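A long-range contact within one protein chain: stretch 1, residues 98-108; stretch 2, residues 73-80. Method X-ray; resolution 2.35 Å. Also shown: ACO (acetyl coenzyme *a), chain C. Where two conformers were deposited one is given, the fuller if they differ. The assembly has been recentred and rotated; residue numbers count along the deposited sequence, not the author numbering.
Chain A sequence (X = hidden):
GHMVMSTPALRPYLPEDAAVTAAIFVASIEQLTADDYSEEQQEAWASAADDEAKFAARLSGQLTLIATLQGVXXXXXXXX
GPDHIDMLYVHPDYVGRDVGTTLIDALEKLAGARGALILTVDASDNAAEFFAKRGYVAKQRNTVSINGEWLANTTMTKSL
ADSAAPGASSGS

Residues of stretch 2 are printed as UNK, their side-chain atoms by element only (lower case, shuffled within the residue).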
# COMPACT_ATOMS: atom_id res chain seq x y z
N ASP A 98 -0.52 8.99 10.42
CA ASP A 98 -1.60 9.17 9.44
C ASP A 98 -1.17 9.32 7.96
O ASP A 98 -1.91 9.86 7.15
CB ASP A 98 -2.58 10.27 9.88
CG ASP A 98 -3.49 9.82 11.02
OD1 ASP A 98 -3.93 10.69 11.81
OD2 ASP A 98 -3.75 8.60 11.16
N VAL A 99 0.02 8.82 7.62
CA VAL A 99 0.47 8.76 6.22
C VAL A 99 -0.41 7.75 5.43
O VAL A 99 -0.97 8.09 4.39
CB VAL A 99 1.98 8.37 6.08
CG1 VAL A 99 2.35 8.16 4.61
CG2 VAL A 99 2.89 9.42 6.69
N GLY A 100 -0.56 6.53 5.95
CA GLY A 100 -1.43 5.53 5.33
C GLY A 100 -2.84 6.02 5.06
O GLY A 100 -3.37 5.86 3.95
N THR A 101 -3.45 6.63 6.09
CA THR A 101 -4.80 7.19 5.99
C THR A 101 -4.95 8.28 4.92
O THR A 101 -5.88 8.26 4.13
CB THR A 101 -5.27 7.74 7.38
OG1 THR A 101 -5.33 6.66 8.31
CG2 THR A 101 -6.63 8.42 7.31
N THR A 102 -4.02 9.22 4.90
CA THR A 102 -3.97 10.26 3.89
C THR A 102 -3.89 9.65 2.48
O THR A 102 -4.64 10.03 1.60
CB THR A 102 -2.76 11.21 4.15
OG1 THR A 102 -2.91 11.80 5.45
CG2 THR A 102 -2.67 12.32 3.12
N LEU A 103 -3.01 8.67 2.30
CA LEU A 103 -2.84 8.01 1.02
C LEU A 103 -4.12 7.32 0.57
O LEU A 103 -4.54 7.49 -0.58
CB LEU A 103 -1.70 6.99 1.08
CG LEU A 103 -0.28 7.50 0.93
CD1 LEU A 103 0.67 6.36 1.30
CD2 LEU A 103 -0.00 8.08 -0.51
N ILE A 104 -4.74 6.56 1.47
CA ILE A 104 -5.94 5.80 1.14
C ILE A 104 -7.16 6.68 0.89
O ILE A 104 -7.91 6.42 -0.04
CB ILE A 104 -6.23 4.65 2.15
CG1 ILE A 104 -5.09 3.64 2.14
CG2 ILE A 104 -7.51 3.92 1.81
CD1 ILE A 104 -4.59 3.27 0.73
N ASP A 105 -7.34 7.74 1.68
CA ASP A 105 -8.36 8.75 1.38
C ASP A 105 -8.22 9.30 -0.05
O ASP A 105 -9.22 9.47 -0.76
CB ASP A 105 -8.24 9.92 2.37
CG ASP A 105 -8.68 9.55 3.80
OD1 ASP A 105 -9.34 8.49 4.02
OD2 ASP A 105 -8.35 10.34 4.72
N ALA A 106 -6.99 9.58 -0.48
CA ALA A 106 -6.74 10.08 -1.84
C ALA A 106 -7.15 9.07 -2.90
O ALA A 106 -7.75 9.45 -3.91
CB ALA A 106 -5.30 10.50 -2.02
N LEU A 107 -6.86 7.79 -2.66
CA LEU A 107 -7.25 6.72 -3.57
C LEU A 107 -8.77 6.52 -3.66
O LEU A 107 -9.30 6.28 -4.75
CB LEU A 107 -6.54 5.40 -3.23
CG LEU A 107 -5.01 5.30 -3.36
CD1 LEU A 107 -4.59 3.85 -3.32
CD2 LEU A 107 -4.46 5.98 -4.62
N GLU A 108 -9.47 6.62 -2.53
CA GLU A 108 -10.94 6.56 -2.55
C GLU A 108 -11.60 7.74 -3.27
O GLU A 108 -12.59 7.54 -3.98
CB GLU A 108 -11.48 6.41 -1.13
CG GLU A 108 -10.84 5.25 -0.41
CD GLU A 108 -11.30 5.05 1.02
OE1 GLU A 108 -12.02 5.92 1.57
OE2 GLU A 108 -10.92 4.01 1.59
N UNK A 73 10.06 11.51 0.47
CA UNK A 73 9.06 10.45 0.33
C UNK A 73 9.10 9.46 1.51
O UNK A 73 10.17 8.94 1.85
c UNK A 73 9.48 9.76 -0.98
c UNK A 73 10.29 10.78 -1.70
c UNK A 73 11.05 11.44 -0.61
N UNK A 74 7.93 9.24 2.10
CA UNK A 74 7.80 8.46 3.33
C UNK A 74 6.75 7.35 3.19
O UNK A 74 6.51 6.60 4.14
c UNK A 74 6.07 10.03 4.39
c UNK A 74 7.42 9.35 4.56
c UNK A 74 8.51 10.39 4.84
N UNK A 75 6.12 7.26 2.01
CA UNK A 75 5.03 6.32 1.76
C UNK A 75 4.47 6.45 0.36
O UNK A 75 4.65 7.49 -0.29
N UNK A 76 3.82 5.40 -0.13
CA UNK A 76 3.15 5.45 -1.42
C UNK A 76 1.95 4.47 -1.48
O UNK A 76 1.86 3.51 -0.69
c UNK A 76 5.17 1.07 -3.11
c UNK A 76 3.85 2.99 -3.74
c UNK A 76 4.50 3.77 -2.78
c UNK A 76 5.48 3.18 -1.97
c UNK A 76 5.82 1.84 -2.13
c UNK A 76 4.13 5.22 -2.59
c UNK A 76 4.18 1.65 -3.91
N UNK A 77 1.03 4.74 -2.39
CA UNK A 77 -0.08 3.84 -2.60
C UNK A 77 -0.48 3.86 -4.07
O UNK A 77 -0.17 4.81 -4.79
c UNK A 77 -1.27 4.19 -1.70
N UNK A 78 -1.15 2.80 -4.51
CA UNK A 78 -1.41 2.59 -5.91
C UNK A 78 -2.79 2.03 -6.16
O UNK A 78 -3.18 1.00 -5.61
c UNK A 78 -0.36 1.66 -6.50
o UNK A 78 -0.16 1.93 -7.88
N UNK A 79 -3.54 2.75 -6.99
CA UNK A 79 -4.83 2.27 -7.43
C UNK A 79 -4.67 1.58 -8.79
O UNK A 79 -4.09 2.15 -9.71
c UNK A 79 -7.87 4.33 -8.55
c UNK A 79 -8.05 2.57 -6.77
c UNK A 79 -5.82 3.44 -7.51
c UNK A 79 -7.24 3.08 -7.95
N UNK A 80 -5.15 0.34 -8.87
CA UNK A 80 -5.24 -0.37 -10.14
C UNK A 80 -6.67 -0.30 -10.63
O UNK A 80 -7.61 -0.48 -9.85
n UNK A 80 -3.36 -5.50 -13.03
c UNK A 80 -4.57 -4.85 -12.41
c UNK A 80 -4.82 -1.84 -9.99
c UNK A 80 -4.94 -2.65 -11.29
c UNK A 80 -4.22 -3.99 -11.20
N1A ACO C . -1.23 8.32 18.01
C2A ACO C . -1.71 7.06 18.06
N3A ACO C . -2.10 6.41 16.95
C4A ACO C . -2.02 6.98 15.71
C5A ACO C . -1.53 8.27 15.57
C6A ACO C . -1.12 8.97 16.82
N6A ACO C . -0.63 10.24 16.79
N7A ACO C . -1.56 8.58 14.26
C8A ACO C . -2.05 7.51 13.59
N9A ACO C . -2.33 6.54 14.48
C1B ACO C . -2.88 5.18 14.24
C2B ACO C . -4.22 5.14 13.52
O2B ACO C . -5.30 5.32 14.44
C3B ACO C . -4.20 3.73 12.94
O3B ACO C . -4.86 2.80 13.80
P3B ACO C . -5.53 1.43 13.25
O7A ACO C . -4.39 0.46 12.97
O8A ACO C . -6.26 1.84 12.00
O9A ACO C . -6.42 1.02 14.40
C4B ACO C . -2.72 3.36 12.80
O4B ACO C . -1.97 4.37 13.48
C5B ACO C . -2.26 3.30 11.34
O5B ACO C . -2.73 4.48 10.68
P1A ACO C . -1.80 5.39 9.74
O1A ACO C . -0.76 6.09 10.58
O2A ACO C . -2.77 6.18 8.88
O3A ACO C . -1.11 4.25 8.82
P2A ACO C . 0.46 4.08 8.63
O4A ACO C . 1.03 3.55 9.92
O5A ACO C . 0.99 5.37 8.05
O6A ACO C . 0.57 2.94 7.49
CBP ACO C . 0.38 0.60 6.66
CCP ACO C . -0.27 1.78 7.40
CDP ACO C . -0.56 -0.60 6.80
CEP ACO C . 0.58 0.95 5.20
CAP ACO C . 1.77 0.27 7.25
OAP ACO C . 1.68 -0.28 8.58
C9P ACO C . 2.72 -0.58 6.40
O9P ACO C . 3.53 -0.01 5.52
N8P ACO C . 2.74 -1.84 6.56
C7P ACO C . 3.59 -2.86 5.91
C6P ACO C . 3.27 -3.09 4.43
C5P ACO C . 1.85 -3.56 4.31
O5P ACO C . 1.40 -4.40 5.07
N4P ACO C . 1.14 -3.00 3.35
C3P ACO C . -0.26 -3.28 3.07
C2P ACO C . -0.30 -4.49 2.15
S1P ACO C . -1.91 -4.44 1.46
C ACO C . -1.68 -3.88 -0.10
O ACO C . -0.68 -3.22 -0.38
CH3 ACO C . -2.60 -4.16 -1.01

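Position 73, the first of this stretch and already inside a strand that begins earlier in the chain, has three side-chain carbons that close a ring onto its own backbone nitrogen, and it touches nothing on stretch 1. A ring through the nitrogen identifies proline, P73. Its phi of -64° and psi of 128° suit an extended chain, and the closed ring leaves its nitrogen without a proton to donate.

Position 74 carries three carbons, one bearing the other two, so the fork lies at CB. Its CA-to-CB bond points sideways to the helix, yet one branch comes within reach of V99. This is valine, V74, in the m rotamer, and its CG2 lies 4.0 Å from CG2 of V99. A short branched side chain fills this buried edge of the contact without having to point straight at the helix.

Position 75 has no side-chain atoms at all and is therefore glycine, G75. Its CA lies 4.3 Å from CG1 of V99, and its carbonyl C lies 3.9 Å from CD1 of L103. A CB built here would point toward the helix and come only 2.9 Å from CG1 of V99, a clash. The bare backbone thus makes room for the first turn of the helix.

At position 76, one carbon leads to a ring of six carbons, with no oxygen attached: phenylalanine, F76. Its CA-to-CB bond points away from the helix, so its part in this contact is played by the backbone, whose C lies 3.6 Å from CD1 of L103. The bulky ring, buried and in the p rotamer, suits a site on which the helix makes no demand for space.

A single carbon makes position 77 alanine, A77, pointing toward the helix. Its CB meets CB of L103 at 4.0 Å, CD1 of I104 at 4.2 Å and CD1 of L107 at 3.7 Å. One methyl is enough here, because three larger side chains already converge on it.

Position 78 has one carbon followed by one oxygen, the pattern of serine, S78. It points away, and its hydroxyl finds a hydrogen bond elsewhere in the structure, which makes a polar group acceptable in a buried place. Its backbone N lies 3.8 Å from CD1 of L107.

Four carbons forked at the second mark position 79 as leucine, L79, pointing toward the helix. Its CB lies 4.1 Å from CD2 of L107, an apolar pairing suited to this buried site.

Four carbons in a row ending in nitrogen make position 80 lysine, K80, exposed and out of reach of stretch 1, where its charge can face solvent.

The helix lies over the strand at 24°, their axes approaching to 8.3 Å. V99, L103 and L107, spaced one turn apart, face G75, A77 and L79, which share one side of the strand. No hydrogen bond crosses; apolar packing joins the two. Meanwhile the backbone nitrogens of D98, G100 and T101 at the helix start bind oxygens O1A, O5A and O2A of acetyl coenzyme A.

Stretch 2 73-80: PVGFASLK
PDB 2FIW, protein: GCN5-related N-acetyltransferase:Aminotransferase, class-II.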